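Local coordinates for protein manganese-dependent inorganic pyrophosphatase (Methanocaldococcus jannaschii, PDB 2EB0) that catalyses the manganese-dependent hydrolysis of diphosphate to two phosphates as a family II inorganic pyrophosphatase, at residues A18-L21 with A22-D26; H67-K70 with S71-F74; E177-G180 with M181-K185; V298-L301 with E302-Y305. All blocks are in the same frame, centred on the assembly; numbering follows the deposited sequence.

Contact 1 of 4, residues A18-L21 with A22-D26; sequences AIVL and AYFLD
V20 and F24 sit one helical turn apart and extend alongside each other in a common direction. CG1 of V20, set anti to the backbone N (chi1 -177°), meets CE1 of F24 at 3.5 Å. One face of that same ring is covered by Y23, whose CD2 stands 3.8 Å above the plane of F24 over its centre. L21 and L25 form the second pair: L21 CD1 approaches L25 CD1 to 3.5 Å, while L21 CG to L25 CD2, also 3.5 Å, is closer than ordinary carbon contact, evidence of tight fitting. L25 N donates to L21 O at 2.7 Å. The preceding bonds, from A22, Y23 and F24 to A18, I19 and V20, follow the same i to i+4 pattern. All belong to helix 12-25, the crossover helix of a beta-alpha-beta unit between the parallel strands 2-5 and 28-31 of the DHH domain. The second shell differs between the faces. L21 packs on V4, I63 and V65 of the sheet and L25 on I63, whereas V20 touches L140 and I19 and Y23 touch L136, both on helix 134-148. The hydroxyl of Y23 is bonded to the carbonyl of E131, and its ring receives K130 in a cation-pi contact. K130 also bonds to the Y23 carbonyl and pairs with D26, which has left the helix with positive phi.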
ATOM      1  N   ALA B  18       2.694  12.586 -13.358  1.00 16.23           N
ATOM      2  CA  ALA B  18       2.963  13.703 -12.457  1.00 17.51           C
ATOM      3  C   ALA B  18       2.232  14.946 -12.945  1.00 17.36           C
ATOM      4  O   ALA B  18       1.601  15.660 -12.166  1.00 17.08           O
ATOM      5  CB  ALA B  18       4.466  13.981 -12.392  1.00  7.91           C
ATOM      6  N   ILE B  19       2.333  15.196 -14.244  1.00 24.57           N
ATOM      7  CA  ILE B  19       1.702  16.354 -14.861  1.00 25.41           C
ATOM      8  C   ILE B  19       0.177  16.292 -14.764  1.00 26.30           C
ATOM      9  O   ILE B  19      -0.461  17.232 -14.294  1.00 29.18           O
ATOM     10  CB  ILE B  19       2.135  16.474 -16.359  1.00 13.83           C
ATOM     11  CG1 ILE B  19       3.564  17.002 -16.438  1.00 12.32           C
ATOM     12  CG2 ILE B  19       1.189  17.382 -17.124  1.00 11.27           C
ATOM     13  CD1 ILE B  19       4.148  16.956 -17.820  1.00 15.18           C
ATOM     14  N   VAL B  20      -0.396  15.176 -15.199  1.00 21.50           N
ATOM     15  CA  VAL B  20      -1.840  15.008 -15.198  1.00 21.32           C
ATOM     16  C   VAL B  20      -2.443  15.015 -13.790  1.00 21.39           C
ATOM     17  O   VAL B  20      -3.448  15.680 -13.553  1.00 22.41           O
ATOM     18  CB  VAL B  20      -2.225  13.717 -15.961  1.00 15.80           C
ATOM     19  CG1 VAL B  20      -3.742  13.565 -16.038  1.00 12.43           C
ATOM     20  CG2 VAL B  20      -1.626  13.776 -17.371  1.00 15.73           C
ATOM     21  N   LEU B  21      -1.823  14.313 -12.847  1.00 17.62           N
ATOM     22  CA  LEU B  21      -2.364  14.299 -11.496  1.00 18.99           C
ATOM     23  C   LEU B  21      -2.244  15.688 -10.873  1.00 18.82           C
ATOM     24  O   LEU B  21      -3.153  16.146 -10.183  1.00 15.92           O
ATOM     25  CB  LEU B  21      -1.652  13.257 -10.628  1.00 22.45           C
ATOM     26  CG  LEU B  21      -2.278  12.997  -9.251  1.00 20.70           C
ATOM     27  CD1 LEU B  21      -3.754  12.659  -9.409  1.00 18.92           C
ATOM     28  CD2 LEU B  21      -1.544  11.850  -8.552  1.00 22.07           C
ATOM     29  N   ALA B  22      -1.128  16.362 -11.133  1.00 21.93           N
ATOM     30  CA  ALA B  22      -0.915  17.710 -10.613  1.00 22.91           C
ATOM     31  C   ALA B  22      -2.016  18.624 -11.141  1.00 23.46           C
ATOM     32  O   ALA B  22      -2.513  19.490 -10.426  1.00 26.39           O
ATOM     33  CB  ALA B  22       0.433  18.230 -11.042  1.00 16.19           C
ATOM     34  N   TYR B  23      -2.385  18.427 -12.399  1.00 24.67           N
ATOM     35  CA  TYR B  23      -3.444  19.214 -13.026  1.00 24.92           C
ATOM     36  C   TYR B  23      -4.766  18.998 -12.289  1.00 25.36           C
ATOM     37  O   TYR B  23      -5.484  19.949 -12.001  1.00 25.45           O
ATOM     38  CB  TYR B  23      -3.599  18.797 -14.492  1.00 24.99           C
ATOM     39  CG  TYR B  23      -4.900  19.206 -15.143  1.00 24.18           C
ATOM     40  CD1 TYR B  23      -5.104  20.509 -15.594  1.00 26.05           C
ATOM     41  CD2 TYR B  23      -5.924  18.281 -15.321  1.00 24.70           C
ATOM     42  CE1 TYR B  23      -6.305  20.884 -16.216  1.00 25.77           C
ATOM     43  CE2 TYR B  23      -7.126  18.639 -15.937  1.00 25.57           C
ATOM     44  CZ  TYR B  23      -7.308  19.940 -16.381  1.00 27.57           C
ATOM     45  OH  TYR B  23      -8.499  20.286 -16.984  1.00 29.71           O
ATOM     46  N   PHE B  24      -5.082  17.740 -11.992  1.00 21.91           N
ATOM     47  CA  PHE B  24      -6.320  17.399 -11.292  1.00 21.32           C
ATOM     48  C   PHE B  24      -6.297  17.804  -9.820  1.00 21.87           C
ATOM     49  O   PHE B  24      -7.312  18.208  -9.266  1.00 20.48           O
ATOM     50  CB  PHE B  24      -6.584  15.890 -11.386  1.00 26.63           C
ATOM     51  CG  PHE B  24      -7.086  15.439 -12.728  1.00 26.62           C
ATOM     52  CD1 PHE B  24      -6.413  14.459 -13.438  1.00 25.01           C
ATOM     53  CD2 PHE B  24      -8.247  15.976 -13.269  1.00 27.36           C
ATOM     54  CE1 PHE B  24      -6.886  14.018 -14.662  1.00 28.66           C
ATOM     55  CE2 PHE B  24      -8.725  15.538 -14.496  1.00 26.84           C
ATOM     56  CZ  PHE B  24      -8.043  14.558 -15.190  1.00 26.80           C
ATOM     57  N   LEU B  25      -5.137  17.686  -9.189  1.00 25.55           N
ATOM     58  CA  LEU B  25      -5.004  18.024  -7.779  1.00 28.19           C
ATOM     59  C   LEU B  25      -4.650  19.487  -7.571  1.00 29.66           C
ATOM     60  O   LEU B  25      -4.525  19.943  -6.440  1.00 30.57           O
ATOM     61  CB  LEU B  25      -3.946  17.131  -7.129  1.00 31.93           C
ATOM     62  CG  LEU B  25      -4.386  15.762  -6.608  1.00 33.15           C
ATOM     63  CD1 LEU B  25      -5.402  15.121  -7.525  1.00 36.86           C
ATOM     64  CD2 LEU B  25      -3.160  14.881  -6.469  1.00 35.14           C
ATOM     65  N   ASP B  26      -4.491  20.214  -8.671  1.00 35.36           N
ATOM     66  CA  ASP B  26      -4.154  21.633  -8.635  1.00 36.66           C
ATOM     67  C   ASP B  26      -2.891  21.984  -7.864  1.00 36.74           C
ATOM     68  O   ASP B  26      -2.865  22.959  -7.115  1.00 37.65           O
ATOM     69  CB  ASP B  26      -5.328  22.454  -8.083  1.00 44.50           C
ATOM     70  CG  ASP B  26      -6.392  22.724  -9.131  1.00 47.21           C
ATOM     71  OD1 ASP B  26      -6.061  23.331 -10.172  1.00 47.78           O
ATOM     72  OD2 ASP B  26      -7.557  22.335  -8.916  1.00 49.66           O
TER

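Contact 2 of 4, residues H67-K70 with S71-F74; sequences HSEK and SQSF
H67 and S73 are joined by a nearly straight hydrogen bond, 3.0 Å from NE2 to OG at an angle of 168°. The hydroxyl lies at the edge of the imidazole, near its plane, and is brought there by an OG that stands anti to the S73 backbone N (chi1 -163°). The other ring nitrogen, ND1, is bonded to the carbonyl of V65. Between these residues the chain makes a short 3-10 turn: Q72 N donates to E69 O and S73 N to K70 O, each at 3.0 Å. Across the turn, CB of E69 rests 3.7 Å from CG of Q72, the two side chains passing at a slant. The carboxylate of E69 is engaged outside the turn, OE1 accepting from the backbone N of D207, while K70 NZ has weak bonds to F74 O, at 3.3 Å, and to the carbonyl of D75. S71 OG has a weak bond to the backbone O of N205. H67 follows D66, a ligand of both manganese ions, and its side chain packs on H7, another ligand. Bonded at both nitrogens, the imidazole is probably hindered from turning about its CB-CG bond, consistent with a second-shell position beside the metal site.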
ATOM      1  N   HIS B  67       5.922   5.057  -8.108  1.00 21.04           N
ATOM      2  CA  HIS B  67       6.977   4.443  -7.324  1.00 21.22           C
ATOM      3  C   HIS B  67       6.647   4.440  -5.839  1.00 23.39           C
ATOM      4  O   HIS B  67       5.899   5.287  -5.344  1.00 22.56           O
ATOM      5  CB  HIS B  67       8.341   5.111  -7.590  1.00 18.22           C
ATOM      6  CG  HIS B  67       8.523   6.448  -6.935  1.00 17.98           C
ATOM      7  ND1 HIS B  67       7.819   7.570  -7.315  1.00 18.02           N
ATOM      8  CD2 HIS B  67       9.371   6.849  -5.954  1.00 17.08           C
ATOM      9  CE1 HIS B  67       8.225   8.606  -6.598  1.00 17.65           C
ATOM     10  NE2 HIS B  67       9.167   8.195  -5.766  1.00 16.55           N
ATOM     11  N   SER B  68       7.199   3.453  -5.147  1.00 26.54           N
ATOM     12  CA  SER B  68       6.981   3.279  -3.724  1.00 28.87           C
ATOM     13  C   SER B  68       8.270   2.713  -3.142  1.00 29.75           C
ATOM     14  O   SER B  68       8.247   1.806  -2.315  1.00 31.17           O
ATOM     15  CB  SER B  68       5.827   2.300  -3.500  1.00 30.57           C
ATOM     16  OG  SER B  68       5.589   2.094  -2.120  1.00 33.90           O
ATOM     17  N   GLU B  69       9.395   3.244  -3.599  1.00 26.76           N
ATOM     18  CA  GLU B  69      10.694   2.782  -3.130  1.00 27.67           C
ATOM     19  C   GLU B  69      11.561   3.974  -2.730  1.00 26.96           C
ATOM     20  O   GLU B  69      11.771   4.897  -3.521  1.00 25.67           O
ATOM     21  CB  GLU B  69      11.392   1.977  -4.228  1.00 27.98           C
ATOM     22  CG  GLU B  69      12.691   1.319  -3.782  1.00 34.29           C
ATOM     23  CD  GLU B  69      12.468   0.015  -3.021  1.00 38.28           C
ATOM     24  OE1 GLU B  69      13.411  -0.436  -2.326  1.00 37.86           O
ATOM     25  OE2 GLU B  69      11.357  -0.561  -3.128  1.00 38.56           O
ATOM     26  N   LYS B  70      12.053   3.949  -1.494  1.00 20.56           N
ATOM     27  CA  LYS B  70      12.901   5.012  -0.982  1.00 21.33           C
ATOM     28  C   LYS B  70      14.080   5.305  -1.920  1.00 19.70           C
ATOM     29  O   LYS B  70      14.314   6.454  -2.292  1.00 19.44           O
ATOM     30  CB  LYS B  70      13.422   4.630   0.407  1.00 68.35           C
ATOM     31  CG  LYS B  70      14.450   5.586   0.992  1.00 71.52           C
ATOM     32  CD  LYS B  70      13.863   6.964   1.240  1.00 78.96           C
ATOM     33  CE  LYS B  70      14.906   7.906   1.823  1.00 82.21           C
ATOM     34  NZ  LYS B  70      14.321   9.235   2.159  1.00 85.24           N
ATOM     35  N   SER B  71      14.816   4.271  -2.312  1.00 27.70           N
ATOM     36  CA  SER B  71      15.970   4.476  -3.177  1.00 28.92           C
ATOM     37  C   SER B  71      15.663   4.980  -4.594  1.00 28.83           C
ATOM     38  O   SER B  71      16.579   5.172  -5.391  1.00 31.35           O
ATOM     39  CB  SER B  71      16.814   3.198  -3.239  1.00 25.58           C
ATOM     40  OG  SER B  71      16.001   2.042  -3.309  1.00 30.79           O
ATOM     41  N   GLN B  72      14.389   5.205  -4.900  1.00 22.78           N
ATOM     42  CA  GLN B  72      13.982   5.702  -6.215  1.00 22.43           C
ATOM     43  C   GLN B  72      13.301   7.067  -6.081  1.00 22.74           C
ATOM     44  O   GLN B  72      12.885   7.666  -7.075  1.00 22.34           O
ATOM     45  CB  GLN B  72      13.002   4.724  -6.872  1.00 21.07           C
ATOM     46  CG  GLN B  72      13.511   3.306  -6.998  1.00 20.22           C
ATOM     47  CD  GLN B  72      12.418   2.327  -7.392  1.00 28.10           C
ATOM     48  OE1 GLN B  72      12.592   1.111  -7.281  1.00 30.14           O
ATOM     49  NE2 GLN B  72      11.284   2.849  -7.859  1.00 29.06           N
ATOM     50  N   SER B  73      13.197   7.549  -4.846  1.00 20.06           N
ATOM     51  CA  SER B  73      12.542   8.818  -4.554  1.00 21.29           C
ATOM     52  C   SER B  73      13.552   9.805  -3.969  1.00 22.46           C
ATOM     53  O   SER B  73      14.760   9.594  -4.089  1.00 21.95           O
ATOM     54  CB  SER B  73      11.396   8.568  -3.565  1.00 23.19           C
ATOM     55  OG  SER B  73      10.478   9.647  -3.527  1.00 24.95           O
ATOM     56  N   PHE B  74      13.063  10.879  -3.346  1.00 23.37           N
ATOM     57  CA  PHE B  74      13.943  11.882  -2.739  1.00 26.69           C
ATOM     58  C   PHE B  74      14.858  11.213  -1.727  1.00 27.42           C
ATOM     59  O   PHE B  74      14.432  10.315  -1.003  1.00 27.08           O
ATOM     60  CB  PHE B  74      13.158  12.950  -1.963  1.00 27.05           C
ATOM     61  CG  PHE B  74      12.188  13.738  -2.784  1.00 27.06           C
ATOM     62  CD1 PHE B  74      10.908  13.251  -3.033  1.00 25.91           C
ATOM     63  CD2 PHE B  74      12.526  15.003  -3.247  1.00 26.56           C
ATOM     64  CE1 PHE B  74       9.977  14.016  -3.723  1.00 26.76           C
ATOM     65  CE2 PHE B  74      11.600  15.780  -3.942  1.00 28.32           C
ATOM     66  CZ  PHE B  74      10.322  15.288  -4.178  1.00 27.72           C
TER

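Contact 3 of 4, residues E177-G180 with M181-K185; sequences EEFG and MEILK
F179 and I183, one turn apart on helix 176-188, make a CH-pi contact on the side of the amphipathic helix that faces helix 134-148 and helix 37-45. I183 can be traced outward. Its CB lies 3.5 Å from G180 O, so the branch starts against the helix backbone. CG1 leaves anti to the carbonyl carbon (chi1 -70°) and comes 3.7 Å from F179 O, the carbonyl oxygen that accepts the backbone N-H of I183. CD1 then reaches over one face of the F179 ring, 4.0 Å from the centroid and 23° off the normal, which places it offset toward the rim. The ring is offered to it because CG of F179 is anti to its backbone N (chi1 174°), bringing the aromatic group forward along the helix. Around the ring stand F41, F46, S142 and I145, and K45 adds a cation-pi contact; I183 shares I145. With an alanine in place of F179, the CD1 methyl of I183 would probably lose the face it rests on and a gap would be likely to open against F41 and I145. The next turn is held by L184 N bonding to G180 O at 2.8 Å, and CG of L184 comes 3.3 Å from that same oxygen. On the exposed side a water molecule lies 2.8 Å from E178 O and 2.7 Å from E182 OE1, placed to donate to either, though more acceptors compete for its protons.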
ATOM      1  N   GLU B 177      -1.736   1.893 -32.914  0.50  4.66           N
ATOM      2  CA  GLU B 177      -0.645   1.031 -33.350  0.50  3.81           C
ATOM      3  C   GLU B 177       0.487   1.791 -34.022  0.50  3.65           C
ATOM      4  O   GLU B 177       1.657   1.497 -33.789  0.50  1.85           O
ATOM      5  CB  GLU B 177      -1.170  -0.047 -34.297  0.50 31.62           C
ATOM      6  CG  GLU B 177      -2.065  -1.062 -33.618  0.50 34.12           C
ATOM      7  CD  GLU B 177      -1.414  -1.662 -32.387  0.50 36.30           C
ATOM      8  OE1 GLU B 177      -0.290  -2.201 -32.510  0.50 36.76           O
ATOM      9  OE2 GLU B 177      -2.024  -1.594 -31.299  0.50 36.63           O
ATOM     10  N   GLU B 178       0.139   2.758 -34.861  1.00 23.83           N
ATOM     11  CA  GLU B 178       1.143   3.557 -35.561  1.00 28.46           C
ATOM     12  C   GLU B 178       1.872   4.474 -34.585  1.00 25.74           C
ATOM     13  O   GLU B 178       3.092   4.596 -34.642  1.00 25.30           O
ATOM     14  CB  GLU B 178       0.500   4.398 -36.662  1.00 55.14           C
ATOM     15  CG  GLU B 178       0.030   3.598 -37.850  1.00 63.17           C
ATOM     16  CD  GLU B 178      -0.509   4.476 -38.955  1.00 66.90           C
ATOM     17  OE1 GLU B 178      -0.841   3.935 -40.031  1.00 70.95           O
ATOM     18  OE2 GLU B 178      -0.602   5.705 -38.746  1.00 67.89           O
ATOM     19  N   PHE B 179       1.117   5.121 -33.702  1.00 24.32           N
ATOM     20  CA  PHE B 179       1.714   6.001 -32.707  1.00 23.37           C
ATOM     21  C   PHE B 179       2.635   5.171 -31.816  1.00 22.72           C
ATOM     22  O   PHE B 179       3.741   5.595 -31.488  1.00 22.93           O
ATOM     23  CB  PHE B 179       0.625   6.673 -31.871  1.00 22.58           C
ATOM     24  CG  PHE B 179       1.156   7.498 -30.735  1.00 26.78           C
ATOM     25  CD1 PHE B 179       2.329   8.236 -30.877  1.00 26.57           C
ATOM     26  CD2 PHE B 179       0.475   7.552 -29.523  1.00 25.31           C
ATOM     27  CE1 PHE B 179       2.820   9.020 -29.822  1.00 28.38           C
ATOM     28  CE2 PHE B 179       0.953   8.332 -28.462  1.00 28.11           C
ATOM     29  CZ  PHE B 179       2.128   9.068 -28.613  1.00 26.29           C
ATOM     30  N   GLY B 180       2.173   3.976 -31.453  1.00 21.08           N
ATOM     31  CA  GLY B 180       2.954   3.082 -30.619  1.00 17.68           C
ATOM     32  C   GLY B 180       4.267   2.675 -31.266  1.00 20.17           C
ATOM     33  O   GLY B 180       5.291   2.559 -30.588  1.00 17.72           O
ATOM     34  N   MET B 181       4.252   2.454 -32.575  1.00 15.66           N
ATOM     35  CA  MET B 181       5.477   2.065 -33.255  1.00 20.27           C
ATOM     36  C   MET B 181       6.520   3.163 -33.047  1.00 21.17           C
ATOM     37  O   MET B 181       7.700   2.881 -32.820  1.00 21.11           O
ATOM     38  CB  MET B 181       5.225   1.846 -34.749  1.00 32.12           C
ATOM     39  CG  MET B 181       6.484   1.444 -35.523  1.00 35.20           C
ATOM     40  SD  MET B 181       7.401   0.090 -34.721  1.00 41.66           S
ATOM     41  CE  MET B 181       6.423  -1.349 -35.240  1.00 36.25           C
ATOM     42  N   GLU B 182       6.066   4.414 -33.113  1.00 20.46           N
ATOM     43  CA  GLU B 182       6.931   5.571 -32.918  1.00 19.62           C
ATOM     44  C   GLU B 182       7.545   5.525 -31.520  1.00 17.87           C
ATOM     45  O   GLU B 182       8.754   5.691 -31.343  1.00 15.53           O
ATOM     46  CB  GLU B 182       6.119   6.854 -33.099  1.00 40.90           C
ATOM     47  CG  GLU B 182       6.702   7.781 -34.135  1.00 46.91           C
ATOM     48  CD  GLU B 182       7.056   7.047 -35.409  1.00 49.62           C
ATOM     49  OE1 GLU B 182       6.129   6.644 -36.140  1.00 51.45           O
ATOM     50  OE2 GLU B 182       8.262   6.857 -35.671  1.00 51.03           O
ATOM     51  N   ILE B 183       6.702   5.290 -30.525  1.00 17.60           N
ATOM     52  CA  ILE B 183       7.176   5.199 -29.160  1.00 19.25           C
ATOM     53  C   ILE B 183       8.198   4.068 -29.047  1.00 19.02           C
ATOM     54  O   ILE B 183       9.234   4.225 -28.396  1.00 21.67           O
ATOM     55  CB  ILE B 183       5.989   4.986 -28.187  1.00 21.65           C
ATOM     56  CG1 ILE B 183       5.169   6.282 -28.112  1.00 20.78           C
ATOM     57  CG2 ILE B 183       6.493   4.561 -26.816  1.00 20.82           C
ATOM     58  CD1 ILE B 183       3.957   6.227 -27.214  1.00 21.71           C
ATOM     59  N   LEU B 184       7.933   2.941 -29.701  1.00 20.09           N
ATOM     60  CA  LEU B 184       8.869   1.815 -29.651  1.00 21.05           C
ATOM     61  C   LEU B 184      10.189   2.187 -30.314  1.00 19.94           C
ATOM     62  O   LEU B 184      11.252   1.739 -29.886  1.00 22.16           O
ATOM     63  CB  LEU B 184       8.284   0.570 -30.334  1.00 22.98           C
ATOM     64  CG  LEU B 184       7.038  -0.067 -29.715  1.00 25.38           C
ATOM     65  CD1 LEU B 184       6.769  -1.402 -30.397  1.00 25.60           C
ATOM     66  CD2 LEU B 184       7.242  -0.281 -28.224  1.00 25.99           C
ATOM     67  N   LYS B 185      10.129   3.005 -31.361  1.00 23.16           N
ATOM     68  CA  LYS B 185      11.355   3.424 -32.032  1.00 22.51           C
ATOM     69  C   LYS B 185      12.091   4.430 -31.146  1.00 21.66           C
ATOM     70  O   LYS B 185      13.311   4.582 -31.236  1.00 19.70           O
ATOM     71  CB  LYS B 185      11.037   4.031 -33.401  1.00 25.79           C
ATOM     72  CG  LYS B 185      10.563   2.993 -34.417  1.00 29.63           C
ATOM     73  CD  LYS B 185      10.508   3.570 -35.822  1.00 31.11           C
ATOM     74  CE  LYS B 185      10.142   2.500 -36.841  1.00 34.26           C
ATOM     75  NZ  LYS B 185      10.306   2.974 -38.247  1.00 33.80           N
TER
HETATM   76  O   HOH W   1       4.711   4.467 -36.969  1.00 41.55           O

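Contact 4 of 4, residues V298-L301 with E302-Y305; sequences VPPL and ERAY
R303 folds back over P299 because CG lies beside the backbone N (chi1 -89°) and the chain bends at chi3 (-64°), which lays the guanidinium group across the preceding turn. One face of it covers P299 O, which stands 3.3 Å from the guanidinium plane of R303, over its centre, and P300 N lies under the rim of the same face. NH1 is 3.5 Å from CB of P299; its approach to P299 O is too poorly angled for a bond, so the group simply lies over the carbonyl oxygen. P299 O is instead the acceptor of R303 N, at 3.0 Å. A leucine in place of R303 would probably leave the P299 carbonyl without its flat cover and E97 of the second subunit without the weak, long ion pair that NH1 makes. E302 N donates to V298 O at 2.7 Å and 176°. Y305, with the edge of its ring toward L301 O (3.3 Å from CD1), sends its hydroxyl to D247. V298 and L301 pack on I215 of strand 211-220, and A304 on helix 269-275. The two prolines lack an N-H for the turn before, and the result is a proline-kinked helix, 293-306, packed on the DHHA2 sheet and reaching the second subunit.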
ATOM      1  N   VAL B 298      11.680  -8.536 -10.418  1.00 24.98           N
ATOM      2  CA  VAL B 298      11.716  -8.176  -9.009  1.00 26.25           C
ATOM      3  C   VAL B 298      11.110  -9.232  -8.070  1.00 27.84           C
ATOM      4  O   VAL B 298      11.735  -9.625  -7.080  1.00 29.85           O
ATOM      5  CB  VAL B 298      11.020  -6.808  -8.782  1.00 23.53           C
ATOM      6  CG1 VAL B 298      10.995  -6.454  -7.302  1.00 23.52           C
ATOM      7  CG2 VAL B 298      11.754  -5.722  -9.565  1.00 22.23           C
ATOM      8  N   PRO B 299       9.906  -9.731  -8.383  1.00 20.24           N
ATOM      9  CA  PRO B 299       9.269 -10.731  -7.521  1.00 20.84           C
ATOM     10  C   PRO B 299      10.104 -11.952  -7.140  1.00 21.04           C
ATOM     11  O   PRO B 299      10.255 -12.251  -5.956  1.00 21.51           O
ATOM     12  CB  PRO B 299       8.003 -11.101  -8.296  1.00 29.58           C
ATOM     13  CG  PRO B 299       7.683  -9.830  -9.022  1.00 29.44           C
ATOM     14  CD  PRO B 299       9.041  -9.405  -9.528  1.00 29.30           C
ATOM     15  N   PRO B 300      10.649 -12.681  -8.132  1.00 25.52           N
ATOM     16  CA  PRO B 300      11.457 -13.866  -7.821  1.00 25.80           C
ATOM     17  C   PRO B 300      12.784 -13.520  -7.162  1.00 26.60           C
ATOM     18  O   PRO B 300      13.301 -14.283  -6.346  1.00 26.49           O
ATOM     19  CB  PRO B 300      11.646 -14.519  -9.185  1.00 31.06           C
ATOM     20  CG  PRO B 300      11.735 -13.339 -10.085  1.00 31.79           C
ATOM     21  CD  PRO B 300      10.603 -12.456  -9.586  1.00 29.09           C
ATOM     22  N   LEU B 301      13.322 -12.360  -7.518  1.00 29.31           N
ATOM     23  CA  LEU B 301      14.590 -11.908  -6.977  1.00 29.54           C
ATOM     24  C   LEU B 301      14.449 -11.451  -5.518  1.00 30.35           C
ATOM     25  O   LEU B 301      15.237 -11.859  -4.658  1.00 29.09           O
ATOM     26  CB  LEU B 301      15.145 -10.784  -7.849  1.00 22.68           C
ATOM     27  CG  LEU B 301      16.654 -10.557  -7.838  1.00 26.00           C
ATOM     28  CD1 LEU B 301      17.389 -11.834  -8.282  1.00 25.09           C
ATOM     29  CD2 LEU B 301      16.979  -9.395  -8.792  1.00 25.60           C
ATOM     30  N   GLU B 302      13.456 -10.614  -5.222  1.00 22.26           N
ATOM     31  CA  GLU B 302      13.295 -10.186  -3.833  1.00 25.15           C
ATOM     32  C   GLU B 302      12.826 -11.344  -2.963  1.00 25.35           C
ATOM     33  O   GLU B 302      13.100 -11.372  -1.769  1.00 25.06           O
ATOM     34  CB  GLU B 302      12.307  -9.029  -3.698  1.00 31.57           C
ATOM     35  CG  GLU B 302      11.985  -8.718  -2.242  1.00 33.94           C
ATOM     36  CD  GLU B 302      11.168  -7.453  -2.066  1.00 35.95           C
ATOM     37  OE1 GLU B 302      10.221  -7.240  -2.853  1.00 35.56           O
ATOM     38  OE2 GLU B 302      11.473  -6.680  -1.128  1.00 34.56           O
ATOM     39  N   ARG B 303      12.111 -12.294  -3.555  1.00 25.10           N
ATOM     40  CA  ARG B 303      11.652 -13.440  -2.790  1.00 26.86           C
ATOM     41  C   ARG B 303      12.848 -14.309  -2.451  1.00 26.03           C
ATOM     42  O   ARG B 303      12.929 -14.857  -1.355  1.00 26.18           O
ATOM     43  CB  ARG B 303      10.615 -14.253  -3.565  1.00 54.99           C
ATOM     44  CG  ARG B 303       9.186 -13.788  -3.339  1.00 59.84           C
ATOM     45  CD  ARG B 303       8.195 -14.894  -3.666  1.00 64.80           C
ATOM     46  NE  ARG B 303       8.229 -15.252  -5.079  1.00 68.38           N
ATOM     47  CZ  ARG B 303       7.703 -14.509  -6.049  1.00 71.22           C
ATOM     48  NH1 ARG B 303       7.096 -13.364  -5.755  1.00 71.31           N
ATOM     49  NH2 ARG B 303       7.791 -14.907  -7.313  1.00 69.36           N
ATOM     50  N   ALA B 304      13.781 -14.427  -3.389  1.00 28.83           N
ATOM     51  CA  ALA B 304      14.981 -15.222  -3.157  1.00 29.70           C
ATOM     52  C   ALA B 304      15.799 -14.599  -2.026  1.00 30.24           C
ATOM     53  O   ALA B 304      16.245 -15.293  -1.119  1.00 30.22           O
ATOM     54  CB  ALA B 304      15.822 -15.298  -4.428  1.00 25.97           C
ATOM     55  N   TYR B 305      15.981 -13.283  -2.081  1.00 32.43           N
ATOM     56  CA  TYR B 305      16.752 -12.581  -1.066  1.00 33.92           C
ATOM     57  C   TYR B 305      16.230 -12.693   0.357  1.00 36.27           C
ATOM     58  O   TYR B 305      16.985 -13.032   1.267  1.00 36.39           O
ATOM     59  CB  TYR B 305      16.878 -11.101  -1.410  1.00 32.32           C
ATOM     60  CG  TYR B 305      18.127 -10.762  -2.175  1.00 30.66           C
ATOM     61  CD1 TYR B 305      18.149 -10.806  -3.565  1.00 30.30           C
ATOM     62  CD2 TYR B 305      19.293 -10.398  -1.507  1.00 31.34           C
ATOM     63  CE1 TYR B 305      19.302 -10.490  -4.276  1.00 30.73           C
ATOM     64  CE2 TYR B 305      20.458 -10.083  -2.209  1.00 30.58           C
ATOM     65  CZ  TYR B 305      20.452 -10.129  -3.594  1.00 28.35           C
ATOM     66  OH  TYR B 305      21.589  -9.805  -4.296  1.00 29.44           O
TER

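In the fold
Along the chain the four contacts come in series. Contacts 1 and 2 belong to the DHH domain: one on the crossover helix 12-25, the other in the loop after strand 61-65 of the same parallel sheet, with centres 19 Å apart. Contact 3 lies on helix 176-188, packed on helix 134-148, which also flanks contact 1; their centres are 26 Å apart. Contact 4, in the DHHA2 domain, has its centre 33 Å from that of contact 1 but 18 Å from that of contact 2, with both beside strand 204-208. A manganese ion lies about 7 Å from the side chain of H67, so contacts 2 and 4 approach where the domains meet, consistent with family II pyrophosphatases working between their domains.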